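Local coordinates for protein 4-alpha-glucanotransferase (Streptococcus agalactiae, PDB 6M6T) that is an amylomaltase that belongs to a glucanotransferase family of the TIM-barrel clan and holds bound glycans in this structure, at residues Glu137-Val140 and Thr141-Glu145; Leu408-Glu411 and Gln412-Tyr415; Phe328-Ile331 and Lys332-Gly336; Gly104-Glu107 and Lys108-Val112. All coordinates share one frame; numbering follows the deposited sequence.

Overall arrangement
From the N terminus the order is contact 4, contact 1, contact 3, contact 2. Each is a local turn of a continuous stretch, so none closes a long loop; they run in series and none nests in or crosses another. Contact 4 opens helix 105-122 and contact 1 opens helix 140-152; their centres are about 22 Å apart and their nearest atoms about 9 Å. Contact 3 ends helix 324-335, shortly before the barrel strand 340-342, and packs on helix 277-289. Contact 2 starts helix 410-419, between barrel strands 389-392 and 443-447. It lies on the opposite side of the chain's centre from contact 1, about 53 Å between centres.

Contact 1 (Glu137-Val140 and Thr141-Glu145); sequences EKWV and TDFAE
The carbonyl oxygen of Val140 accepts the backbone N-H of Ala144 at 2.9 Å (N to O, N-H...O angle 148°). The same oxygen lies in the plane of the Phe143 ring at its edge, and Phe143 CB stands 3.4 Å from Val140 O. With CG anti to the backbone N (chi1 156°), Phe143 carries its ring back toward the preceding turn, where its CD2 meets CZ3 at the edge of the Trp139 indole at 4.2 Å. One indole face is covered near its rim by Val140 CG2, 3.6 Å above the plane. At the pyrrole side, Trp139 NE1 makes a weak hydrogen bond to Glu137 OE1 at 3.4 Å, which may help to orient the ring. Val65 and Ala66 also touch the indole, Ala66 reaches Phe143 as well, and Val140 packs on Phe133 and Leu134 of helix 126-134. Beyond this apolar side, Glu145 forms a salt bridge with Arg178. A type I beta turn from Glu137 to Val140 leads straight into helix 140-152, the joint between it and helix 126-134.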
loop_
_atom_site.group_PDB
_atom_site.type_symbol
_atom_site.label_atom_id
_atom_site.label_comp_id
_atom_site.label_asym_id
_atom_site.label_seq_id
_atom_site.Cartn_x
_atom_site.Cartn_y
_atom_site.Cartn_z
ATOM N N GLU A 137 10.044 -17.701 -5.176
ATOM C CA GLU A 137 10.119 -16.276 -5.485
ATOM C C GLU A 137 11.416 -16.076 -6.274
ATOM O O GLU A 137 12.476 -15.789 -5.714
ATOM C CB GLU A 137 10.082 -15.411 -4.207
ATOM C CG GLU A 137 9.135 -15.915 -3.132
ATOM C CD GLU A 137 7.656 -15.649 -3.442
ATOM O OE1 GLU A 137 7.364 -15.023 -4.490
ATOM O OE2 GLU A 137 6.785 -16.069 -2.630
ATOM N N LYS A 138 11.340 -16.259 -7.592
ATOM C CA LYS A 138 12.554 -16.272 -8.401
ATOM C C LYS A 138 13.132 -14.876 -8.626
ATOM O O LYS A 138 14.299 -14.762 -9.008
ATOM C CB LYS A 138 12.276 -16.970 -9.735
ATOM C CG LYS A 138 11.749 -18.384 -9.567
ATOM C CD LYS A 138 12.098 -19.279 -10.754
ATOM C CE LYS A 138 11.943 -20.744 -10.374
ATOM N NZ LYS A 138 11.650 -21.666 -11.500
ATOM N N TRP A 139 12.352 -13.817 -8.369
ATOM C CA TRP A 139 12.748 -12.415 -8.535
ATOM C C TRP A 139 13.708 -11.930 -7.468
ATOM O O TRP A 139 14.130 -10.763 -7.544
ATOM C CB TRP A 139 11.516 -11.498 -8.494
ATOM C CG TRP A 139 10.707 -11.703 -7.217
ATOM C CD1 TRP A 139 9.587 -12.481 -7.070
ATOM C CD2 TRP A 139 10.993 -11.171 -5.905
ATOM N NE1 TRP A 139 9.148 -12.442 -5.770
ATOM C CE2 TRP A 139 9.990 -11.648 -5.036
ATOM C CE3 TRP A 139 11.984 -10.326 -5.389
ATOM C CZ2 TRP A 139 9.962 -11.318 -3.690
ATOM C CZ3 TRP A 139 11.951 -10.004 -4.067
ATOM C CH2 TRP A 139 10.947 -10.493 -3.226
ATOM N N VAL A 140 14.023 -12.750 -6.462
ATOM C CA VAL A 140 14.655 -12.211 -5.261
ATOM C C VAL A 140 16.071 -11.749 -5.558
ATOM O O VAL A 140 16.418 -10.595 -5.304
ATOM C CB VAL A 140 14.633 -13.225 -4.106
ATOM C CG1 VAL A 140 15.326 -12.634 -2.898
ATOM C CG2 VAL A 140 13.225 -13.575 -3.733
ATOM N N THR A 141 16.887 -12.632 -6.146
ATOM C CA THR A 141 18.331 -12.396 -6.206
ATOM C C THR A 141 18.676 -11.122 -6.972
ATOM O O THR A 141 19.606 -10.406 -6.597
ATOM C CB THR A 141 19.050 -13.608 -6.817
ATOM O OG1 THR A 141 18.681 -13.751 -8.195
ATOM C CG2 THR A 141 18.674 -14.879 -6.074
ATOM N N ASP A 142 17.946 -10.804 -8.044
ATOM C CA ASP A 142 18.369 -9.619 -8.785
ATOM C C ASP A 142 17.886 -8.341 -8.122
ATOM O O ASP A 142 18.544 -7.297 -8.245
ATOM C CB ASP A 142 17.951 -9.698 -10.257
ATOM C CG ASP A 142 19.170 -9.966 -11.197
ATOM O OD1 ASP A 142 20.305 -9.504 -10.885
ATOM O OD2 ASP A 142 19.004 -10.655 -12.235
ATOM N N PHE A 143 16.802 -8.413 -7.350
ATOM C CA PHE A 143 16.494 -7.305 -6.454
ATOM C C PHE A 143 17.571 -7.162 -5.382
ATOM O O PHE A 143 17.918 -6.042 -4.982
ATOM C CB PHE A 143 15.122 -7.497 -5.807
ATOM C CG PHE A 143 14.980 -6.771 -4.506
ATOM C CD1 PHE A 143 14.643 -5.427 -4.494
ATOM C CD2 PHE A 143 15.222 -7.422 -3.290
ATOM C CE1 PHE A 143 14.526 -4.740 -3.297
ATOM C CE2 PHE A 143 15.127 -6.739 -2.090
ATOM C CZ PHE A 143 14.776 -5.398 -2.088
ATOM N N ALA A 144 18.101 -8.286 -4.893
ATOM C CA ALA A 144 19.112 -8.214 -3.841
ATOM C C ALA A 144 20.403 -7.609 -4.383
ATOM O O ALA A 144 21.081 -6.830 -3.693
ATOM C CB ALA A 144 19.353 -9.604 -3.243
ATOM N N GLU A 145 20.732 -7.919 -5.635
ATOM C CA GLU A 145 21.878 -7.281 -6.263
ATOM C C GLU A 145 21.608 -5.803 -6.495
ATOM O O GLU A 145 22.503 -4.977 -6.319
ATOM C CB GLU A 145 22.238 -7.987 -7.571
ATOM C CG GLU A 145 22.691 -9.418 -7.363
ATOM C CD GLU A 145 22.807 -10.212 -8.650
ATOM O OE1 GLU A 145 22.909 -9.579 -9.726
ATOM O OE2 GLU A 145 22.801 -11.472 -8.579
#

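Contact 2 (Leu408-Glu411 and Gln412-Tyr415); sequences LTVE and QKAY
Gln412 folds back over Thr409, and its side chain meets that residue at almost every atom. CB lies 3.1 Å from Thr409 O and also faces the CB atoms of Thr409 and Leu408. CG passes Thr409 CB and OG1 more distantly, the chain running on extended (chi2 163°) and crossing the threonine at a slant. Gln412 CD comes to 3.2 Å from Thr409 OG1. At the tip OE1 takes two donors: the backbone N of Thr409 at 3.3 Å, standing well above the amide plane (43° out of it) with a bent N-H...O angle of 136°, and, weakly, Thr409 OG1 at 3.0 Å. The amide's other end, NE2, gives a weak hydrogen bond to Tyr372 O, so both ends probably help to orient the amide. Beside it Lys413 lays CG against Leu408 CB at 3.4 Å, and its CD reaches Val410 CG1 at 4.2 Å before the chain bends away. Tyr415 leaves on another side to pack on Phe371, Thr374 and Ile381. Backbone bonds from Lys413, Ala414 and Tyr415 to Thr409, Val410 and Glu411 build the first turns. At the head of helix 410-419, Gln412, its third residue, thus turns back to the N-H of the N-cap residue Thr409, resembling one arm of a capping box without completing it.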
loop_
_atom_site.group_PDB
_atom_site.type_symbol
_atom_site.label_atom_id
_atom_site.label_comp_id
_atom_site.label_asym_id
_atom_site.label_seq_id
_atom_site.Cartn_x
_atom_site.Cartn_y
_atom_site.Cartn_z
ATOM N N LEU A 408 -15.672 22.403 6.573
ATOM C CA LEU A 408 -16.964 22.405 5.911
ATOM C C LEU A 408 -17.622 23.767 6.105
ATOM O O LEU A 408 -17.601 24.335 7.213
ATOM C CB LEU A 408 -17.860 21.290 6.448
ATOM C CG LEU A 408 -17.869 19.862 5.873
ATOM C CD1 LEU A 408 -16.472 19.378 5.494
ATOM C CD2 LEU A 408 -18.568 18.851 6.839
ATOM N N THR A 409 -18.148 24.301 5.001
ATOM C CA THR A 409 -19.132 25.372 5.076
ATOM C C THR A 409 -20.120 25.087 6.201
ATOM O O THR A 409 -20.654 23.975 6.281
ATOM C CB THR A 409 -19.899 25.431 3.755
ATOM O OG1 THR A 409 -19.004 25.202 2.652
ATOM C CG2 THR A 409 -20.651 26.756 3.572
ATOM N N VAL A 410 -20.359 26.079 7.073
ATOM C CA VAL A 410 -21.315 25.782 8.127
ATOM C C VAL A 410 -22.696 25.455 7.552
ATOM O O VAL A 410 -23.487 24.767 8.211
ATOM C CB VAL A 410 -21.381 26.915 9.146
ATOM C CG1 VAL A 410 -21.943 26.375 10.463
ATOM C CG2 VAL A 410 -20.001 27.515 9.391
ATOM N N GLU A 411 -22.983 25.863 6.308
ATOM C CA GLU A 411 -24.151 25.310 5.624
ATOM C C GLU A 411 -23.913 23.850 5.230
ATOM O O GLU A 411 -24.826 23.022 5.327
ATOM C CB GLU A 411 -24.525 26.173 4.410
ATOM C CG GLU A 411 -24.013 25.700 3.041
ATOM C CD GLU A 411 -24.795 26.300 1.861
ATOM O OE1 GLU A 411 -24.477 25.963 0.699
ATOM O OE2 GLU A 411 -25.730 27.104 2.084
ATOM N N GLN A 412 -22.681 23.502 4.826
ATOM C CA GLN A 412 -22.351 22.099 4.566
ATOM C C GLN A 412 -22.367 21.273 5.849
ATOM O O GLN A 412 -22.795 20.112 5.847
ATOM C CB GLN A 412 -20.979 21.990 3.915
ATOM C CG GLN A 412 -21.004 21.843 2.428
ATOM C CD GLN A 412 -19.660 22.144 1.821
ATOM O OE1 GLN A 412 -18.651 22.240 2.527
ATOM N NE2 GLN A 412 -19.636 22.316 0.509
ATOM N N LYS A 413 -21.879 21.843 6.950
ATOM C CA LYS A 413 -21.969 21.147 8.228
ATOM C C LYS A 413 -23.420 20.902 8.598
ATOM O O LYS A 413 -23.798 19.778 8.948
ATOM C CB LYS A 413 -21.275 21.944 9.335
ATOM C CG LYS A 413 -19.778 22.101 9.179
ATOM C CD LYS A 413 -19.229 23.151 10.146
ATOM C CE LYS A 413 -19.550 22.796 11.608
ATOM N NZ LYS A 413 -18.445 22.047 12.299
ATOM N N ALA A 414 -24.242 21.960 8.553
ATOM C CA ALA A 414 -25.653 21.828 8.896
ATOM C C ALA A 414 -26.306 20.737 8.063
ATOM O O ALA A 414 -26.989 19.846 8.588
ATOM C CB ALA A 414 -26.366 23.165 8.691
ATOM N N TYR A 415 -26.072 20.779 6.756
ATOM C CA TYR A 415 -26.665 19.804 5.859
ATOM C C TYR A 415 -26.208 18.389 6.191
ATOM O O TYR A 415 -27.019 17.455 6.182
ATOM C CB TYR A 415 -26.306 20.188 4.434
ATOM C CG TYR A 415 -26.516 19.121 3.421
ATOM C CD1 TYR A 415 -27.720 19.020 2.755
ATOM C CD2 TYR A 415 -25.505 18.231 3.100
ATOM C CE1 TYR A 415 -27.930 18.046 1.807
ATOM C CE2 TYR A 415 -25.705 17.251 2.140
ATOM C CZ TYR A 415 -26.926 17.169 1.500
ATOM O OH TYR A 415 -27.155 16.209 0.553
#

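Contact 3 (Phe328-Ile331 and Lys332-Gly336); sequences FATI and KEKLG
Ile331 and Leu335, one helical turn apart, form the close side of this contact: Ile331 CG2 meets Leu335 CD1 at 3.9 Å, the two side chains slanting across each other. Ile331 places CG2 there by holding it anti to its own backbone N, while CG1 (chi1 -67°) sits beside that nitrogen. Leu335 CB also rests against Ile331 O at 3.2 Å, the oxygen that accepts Leu335 N at 2.8 Å. On a second flank Thr330 and Lys334 run alongside each other, pointing the same way, with Thr330 CG2 3.9 Å from Lys334 CD. Their polar ends go to different partners: Thr330 OG1 bonds Glu326 O one turn back, and the extended lysine chain carries NZ to a salt bridge with Asp275.

The solvent side is looser. Ala329, Lys332 and Glu333 are exposed there, and contact is confined to the stems: Lys332 CB lies 3.6 Å from Phe328 O and Glu333 CB 3.5 Å from Ala329 O, while both chains lead away. Backbone bonds nevertheless stay regular, that from Lys332 N to Phe328 O being nearly straight at 174°. Gly336 ends the helix with a positive phi of 79°, its N still weakly bonded to Lys332 O.

Ile331 and Leu335 pack on Ile283, and Ile331 on Ile280 too. Phe328 meets the ring of Phe301 edge-to-face and touches Leu355 and Thr359, so helix 324-335 rests on helix 277-289 through Ile331 and Leu335 and meets helix 350-359 through Phe328, its end leading on to strand 340-342.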
loop_
_atom_site.group_PDB
_atom_site.type_symbol
_atom_site.label_atom_id
_atom_site.label_comp_id
_atom_site.label_asym_id
_atom_site.label_seq_id
_atom_site.Cartn_x
_atom_site.Cartn_y
_atom_site.Cartn_z
ATOM N N PHE A 328 -7.136 -6.457 -19.249
ATOM C CA PHE A 328 -7.980 -7.170 -18.308
ATOM C C PHE A 328 -8.646 -8.381 -18.952
ATOM O O PHE A 328 -8.879 -9.383 -18.271
ATOM C CB PHE A 328 -8.979 -6.200 -17.679
ATOM C CG PHE A 328 -8.348 -5.280 -16.660
ATOM C CD1 PHE A 328 -7.982 -5.757 -15.406
ATOM C CD2 PHE A 328 -8.078 -3.947 -16.970
ATOM C CE1 PHE A 328 -7.386 -4.923 -14.470
ATOM C CE2 PHE A 328 -7.478 -3.105 -16.036
ATOM C CZ PHE A 328 -7.136 -3.599 -14.780
ATOM N N ALA A 329 -8.914 -8.352 -20.257
ATOM C CA ALA A 329 -9.334 -9.590 -20.904
ATOM C C ALA A 329 -8.242 -10.647 -20.805
ATOM O O ALA A 329 -8.522 -11.830 -20.565
ATOM C CB ALA A 329 -9.706 -9.338 -22.363
ATOM N N THR A 330 -6.987 -10.240 -20.989
ATOM C CA THR A 330 -5.897 -11.201 -20.915
ATOM C C THR A 330 -5.789 -11.779 -19.520
ATOM O O THR A 330 -5.571 -12.987 -19.360
ATOM C CB THR A 330 -4.582 -10.547 -21.328
ATOM O OG1 THR A 330 -4.777 -9.828 -22.550
ATOM C CG2 THR A 330 -3.515 -11.603 -21.548
ATOM N N ILE A 331 -5.957 -10.933 -18.495
ATOM C CA ILE A 331 -5.900 -11.426 -17.117
ATOM C C ILE A 331 -7.035 -12.417 -16.863
ATOM O O ILE A 331 -6.808 -13.520 -16.357
ATOM C CB ILE A 331 -5.904 -10.261 -16.103
ATOM C CG1 ILE A 331 -4.614 -9.446 -16.212
ATOM C CG2 ILE A 331 -5.998 -10.785 -14.681
ATOM C CD1 ILE A 331 -4.663 -8.118 -15.493
ATOM N N LYS A 332 -8.268 -12.057 -17.243
ATOM C CA LYS A 332 -9.386 -12.988 -17.092
ATOM C C LYS A 332 -9.094 -14.326 -17.763
ATOM O O LYS A 332 -9.189 -15.382 -17.132
ATOM C CB LYS A 332 -10.679 -12.389 -17.657
ATOM C CG LYS A 332 -11.936 -13.071 -17.120
ATOM C CD LYS A 332 -13.155 -12.831 -17.985
ATOM C CE LYS A 332 -14.446 -13.322 -17.276
ATOM N NZ LYS A 332 -15.282 -14.310 -18.063
ATOM N N GLU A 333 -8.732 -14.302 -19.048
ATOM C CA GLU A 333 -8.451 -15.550 -19.755
ATOM C C GLU A 333 -7.365 -16.372 -19.054
ATOM O O GLU A 333 -7.542 -17.571 -18.796
ATOM C CB GLU A 333 -8.045 -15.261 -21.199
ATOM C CG GLU A 333 -7.709 -16.536 -21.972
ATOM C CD GLU A 333 -8.851 -17.568 -21.941
ATOM O OE1 GLU A 333 -8.847 -18.478 -21.065
ATOM O OE2 GLU A 333 -9.765 -17.464 -22.798
ATOM N N LYS A 334 -6.228 -15.750 -18.737
ATOM C CA LYS A 334 -5.082 -16.538 -18.313
ATOM C C LYS A 334 -5.148 -16.916 -16.840
ATOM O O LYS A 334 -4.607 -17.956 -16.450
ATOM C CB LYS A 334 -3.793 -15.774 -18.616
ATOM C CG LYS A 334 -3.320 -15.931 -20.041
ATOM C CD LYS A 334 -2.173 -15.006 -20.315
ATOM C CE LYS A 334 -1.561 -15.303 -21.665
ATOM N NZ LYS A 334 -0.248 -14.609 -21.779
ATOM N N LEU A 335 -5.822 -16.115 -16.023
ATOM C CA LEU A 335 -5.824 -16.275 -14.579
ATOM C C LEU A 335 -7.174 -16.689 -14.003
ATOM O O LEU A 335 -7.243 -16.983 -12.802
ATOM C CB LEU A 335 -5.374 -14.967 -13.920
ATOM C CG LEU A 335 -3.894 -14.665 -14.102
ATOM C CD1 LEU A 335 -3.468 -13.420 -13.329
ATOM C CD2 LEU A 335 -3.138 -15.873 -13.647
ATOM N N GLY A 336 -8.237 -16.749 -14.826
ATOM C CA GLY A 336 -9.605 -16.842 -14.340
ATOM C C GLY A 336 -10.113 -15.482 -13.888
ATOM O O GLY A 336 -9.431 -14.468 -14.034
#

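Contact 4 (Gly104-Glu107 and Lys108-Val112); sequences GLFE and KRRPV
The Phe106 and Arg110 side chains run alongside each other, but the ring and guanidinium planes are turned 77° apart. They approach obliquely rather than stacking, and the nearest atoms are Phe106 CE1 and Arg110 NH1 at 4.0 Å. Arg110 reaches this place with CG anti to its backbone N (chi1 -170°) and a bend at chi2. Its charge is engaged by Glu114 in a salt bridge through NE, and the ring of Tyr187 adds a cation-pi contact. On another flank Leu105 CD2 lies 3.5 Å from Arg109 CD, so the methylene part of the arginine gives the leucine an apolar neighbour, while Arg109 NH2 goes on to a weak hydrogen bond with Ile72 O. These pairs belong to the first two turns of helix 105-122, with Gly104 at the N-cap. The opening turn is closed by Lys108 N bonding Gly104 O at 3.1 Å, and by Arg109 N bonding Leu105 O at 3.0 Å. Next comes a kink: neither Pro111, which has no backbone N-H, nor Val112 bonds the preceding turn through N. On the outer surface Glu107 and Lys108 form a salt bridge between adjacent residues, OE1 to NZ at 3.0 Å. Lys108 NZ arrives from above the carboxylate plane, 37° out of it, and Lys108 CG also lies 3.3 Å from Gly104 O.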
loop_
_atom_site.group_PDB
_atom_site.type_symbol
_atom_site.label_atom_id
_atom_site.label_comp_id
_atom_site.label_asym_id
_atom_site.label_seq_id
_atom_site.Cartn_x
_atom_site.Cartn_y
_atom_site.Cartn_z
ATOM N N GLY A 104 16.535 7.482 10.095
ATOM C CA GLY A 104 17.380 6.752 11.009
ATOM C C GLY A 104 16.789 5.493 11.610
ATOM O O GLY A 104 17.417 4.898 12.490
ATOM N N LEU A 105 15.611 5.055 11.182
ATOM C CA LEU A 105 15.160 3.741 11.631
ATOM C C LEU A 105 15.763 2.632 10.771
ATOM O O LEU A 105 16.062 1.533 11.268
ATOM C CB LEU A 105 13.637 3.678 11.618
ATOM C CG LEU A 105 13.094 2.295 11.926
ATOM C CD1 LEU A 105 11.950 2.412 12.895
ATOM C CD2 LEU A 105 12.639 1.635 10.643
ATOM N N PHE A 106 15.936 2.906 9.473
ATOM C CA PHE A 106 16.763 2.041 8.638
ATOM C C PHE A 106 18.183 2.000 9.172
ATOM O O PHE A 106 18.850 0.961 9.112
ATOM C CB PHE A 106 16.749 2.521 7.179
ATOM C CG PHE A 106 17.286 1.504 6.200
ATOM C CD1 PHE A 106 18.663 1.371 5.998
ATOM C CD2 PHE A 106 16.420 0.660 5.502
ATOM C CE1 PHE A 106 19.165 0.425 5.119
ATOM C CE2 PHE A 106 16.916 -0.291 4.617
ATOM C CZ PHE A 106 18.291 -0.403 4.424
ATOM N N GLU A 107 18.662 3.136 9.683
ATOM C CA GLU A 107 19.928 3.170 10.403
ATOM C C GLU A 107 19.952 2.128 11.520
ATOM O O GLU A 107 20.851 1.279 11.576
ATOM C CB GLU A 107 20.164 4.585 10.951
ATOM C CG GLU A 107 21.295 4.720 11.986
ATOM C CD GLU A 107 21.065 5.848 13.010
ATOM O OE1 GLU A 107 20.762 5.545 14.198
ATOM O OE2 GLU A 107 21.190 7.039 12.621
ATOM N N LYS A 108 18.943 2.147 12.397
ATOM C CA LYS A 108 19.037 1.390 13.637
ATOM C C LYS A 108 18.686 -0.086 13.491
ATOM O O LYS A 108 19.090 -0.885 14.343
ATOM C CB LYS A 108 18.152 2.024 14.711
ATOM C CG LYS A 108 18.648 3.389 15.178
ATOM C CD LYS A 108 18.335 3.643 16.651
ATOM C CE LYS A 108 18.828 5.022 17.076
ATOM N NZ LYS A 108 18.434 6.065 16.087
ATOM N N ARG A 109 17.950 -0.483 12.456
ATOM C CA ARG A 109 17.624 -1.902 12.360
ATOM C C ARG A 109 18.775 -2.732 11.821
ATOM O O ARG A 109 18.750 -3.961 11.965
ATOM C CB ARG A 109 16.404 -2.122 11.469
ATOM C CG ARG A 109 15.175 -1.371 11.906
ATOM C CD ARG A 109 14.043 -1.591 10.920
ATOM N NE ARG A 109 13.567 -2.975 10.898
ATOM C CZ ARG A 109 12.756 -3.501 11.812
ATOM N NH1 ARG A 109 12.339 -2.765 12.834
ATOM N NH2 ARG A 109 12.368 -4.765 11.708
ATOM N N ARG A 110 19.785 -2.094 11.219
ATOM C CA ARG A 110 20.692 -2.822 10.337
ATOM C C ARG A 110 21.658 -3.740 11.083
ATOM O O ARG A 110 21.791 -4.910 10.683
ATOM C CB ARG A 110 21.423 -1.833 9.425
ATOM C CG ARG A 110 22.200 -2.483 8.321
ATOM C CD ARG A 110 21.285 -3.311 7.468
ATOM N NE ARG A 110 21.982 -4.011 6.389
ATOM C CZ ARG A 110 22.400 -3.443 5.259
ATOM N NH1 ARG A 110 22.217 -2.141 5.044
ATOM N NH2 ARG A 110 23.017 -4.186 4.349
ATOM N N PRO A 111 22.377 -3.296 12.130
ATOM C CA PRO A 111 23.123 -4.267 12.961
ATOM C C PRO A 111 22.313 -5.495 13.356
ATOM O O PRO A 111 22.820 -6.625 13.287
ATOM C CB PRO A 111 23.500 -3.446 14.205
ATOM C CG PRO A 111 22.674 -2.169 14.120
ATOM C CD PRO A 111 22.538 -1.929 12.646
ATOM N N VAL A 112 21.049 -5.291 13.747
ATOM C CA VAL A 112 20.197 -6.373 14.243
ATOM C C VAL A 112 19.866 -7.368 13.131
ATOM O O VAL A 112 19.998 -8.596 13.299
ATOM C CB VAL A 112 18.911 -5.783 14.846
ATOM C CG1 VAL A 112 18.080 -6.885 15.480
ATOM C CG2 VAL A 112 19.233 -4.634 15.806
#